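Local coordinates for protein FOP (Homo sapiens, PDB 2D68) that forms a homodimer through its N-terminal domain and is required for holding microtubules at centrosomes and for ciliation, at the interface of chains A and B. Coordinates in Å, arbitrary orientation; residue numbers count along the deposited sequence, not the author numbering. Chains: chain A/B, FOP.

The interface of chains A and B. Residues chain A 33-37; chain B 40, 44.
The carboxylate of B:Glu44 is flanked on both faces by chain A. CB of A:Phe36 lies over one face, 3.8 Å from CD of B:Glu44, while the opposite face is covered by the backbone of A:Leu34, whose CA is 3.6 Å from that carbon. The phenyl ring of A:Phe36 offers its CD2 edge to OE2 of B:Glu44 (3.3 Å), its plane turned 39° from the carboxylate, so the two do not stack. At the oxygen edge, the first turn of helix 35-45 of chain A supplies two backbone donors on the syn side. A:Phe36 N gives a hydrogen bond to B:Glu44 OE2 (3.0 Å), and A:Thr37 N to OE1 of B:Glu44 (2.9 Å), the latter 32° out of the carboxylate plane. The hydroxyl OG1 of A:Thr37 donates to the same OE1, arriving nearly in line with the C-O bond. The pattern is that of an N-terminal helix cap supplied by the other subunit of this LisH-containing dimerisation domain, and the partial positive charge of the helix start would favour the carboxylate. Reach comes from B:Glu44 itself: CG stands anti to the backbone N (chi1 -153°) and the chain continues extended, while CD2 of A:Leu34 packs against its CG. An alanine in place of B:Glu44 would probably leave the two amides and the A:Thr37 hydroxyl without their acceptor and open a gap beside A:Leu34. Two-fold symmetry repeats this cap with the chains exchanged. One turn earlier on chain B's helix, B:Val40 extends the apolar side of the contact, its CG1 methyl reaching CB of A:Phe36 at 3.6 Å.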
# COMPACT_ATOMS: atom_id res chain seq x y z
N ASN A 33 -7.29 11.18 0.95
CA ASN A 33 -6.86 12.55 1.28
C ASN A 33 -5.95 12.58 2.50
O ASN A 33 -6.10 13.43 3.41
CB ASN A 33 -8.07 13.46 1.51
CG ASN A 33 -8.98 13.49 0.31
OD1 ASN A 33 -10.16 13.15 0.40
ND2 ASN A 33 -8.44 13.88 -0.83
N LEU A 34 -4.98 11.66 2.51
CA LEU A 34 -4.03 11.58 3.61
C LEU A 34 -2.88 12.52 3.27
O LEU A 34 -1.75 12.10 2.97
CB LEU A 34 -3.62 10.13 3.87
CG LEU A 34 -4.80 9.23 4.25
CD1 LEU A 34 -4.42 7.74 4.26
CD2 LEU A 34 -5.35 9.60 5.61
N ASP A 35 -3.20 13.80 3.29
CA ASP A 35 -2.33 14.81 2.71
C ASP A 35 -1.10 15.10 3.55
O ASP A 35 -0.04 15.40 3.00
CB ASP A 35 -3.12 16.06 2.37
CG ASP A 35 -4.22 15.78 1.36
OD1 ASP A 35 -3.90 15.22 0.29
OD2 ASP A 35 -5.39 16.09 1.65
N PHE A 36 -1.24 15.02 4.87
CA PHE A 36 -0.06 15.19 5.72
C PHE A 36 0.90 14.02 5.55
O PHE A 36 2.12 14.20 5.50
CB PHE A 36 -0.46 15.42 7.18
CG PHE A 36 -1.12 16.75 7.41
CD1 PHE A 36 -0.41 17.94 7.23
CD2 PHE A 36 -2.45 16.82 7.76
CE1 PHE A 36 -1.03 19.18 7.41
CE2 PHE A 36 -3.09 18.06 7.96
CZ PHE A 36 -2.37 19.24 7.77
N THR A 37 0.34 12.81 5.42
CA THR A 37 1.15 11.63 5.16
C THR A 37 1.89 11.78 3.84
O THR A 37 3.10 11.48 3.76
CB THR A 37 0.31 10.34 5.19
OG1 THR A 37 -0.31 10.24 6.47
CG2 THR A 37 1.19 9.11 4.96
N VAL B 40 3.14 10.09 10.83
CA VAL B 40 1.99 10.91 10.41
C VAL B 40 0.82 10.04 9.96
O VAL B 40 -0.35 10.35 10.27
CB VAL B 40 2.40 11.90 9.29
CG1 VAL B 40 1.22 12.73 8.79
CG2 VAL B 40 3.47 12.82 9.81
N GLU B 44 -3.13 10.22 11.26
CA GLU B 44 -4.00 10.68 10.18
C GLU B 44 -5.08 9.66 9.81
O GLU B 44 -6.16 10.02 9.31
CB GLU B 44 -3.21 11.11 8.95
CG GLU B 44 -3.96 12.16 8.11
CD GLU B 44 -3.18 12.73 6.93
OE1 GLU B 44 -2.30 12.05 6.36
OE2 GLU B 44 -3.48 13.87 6.55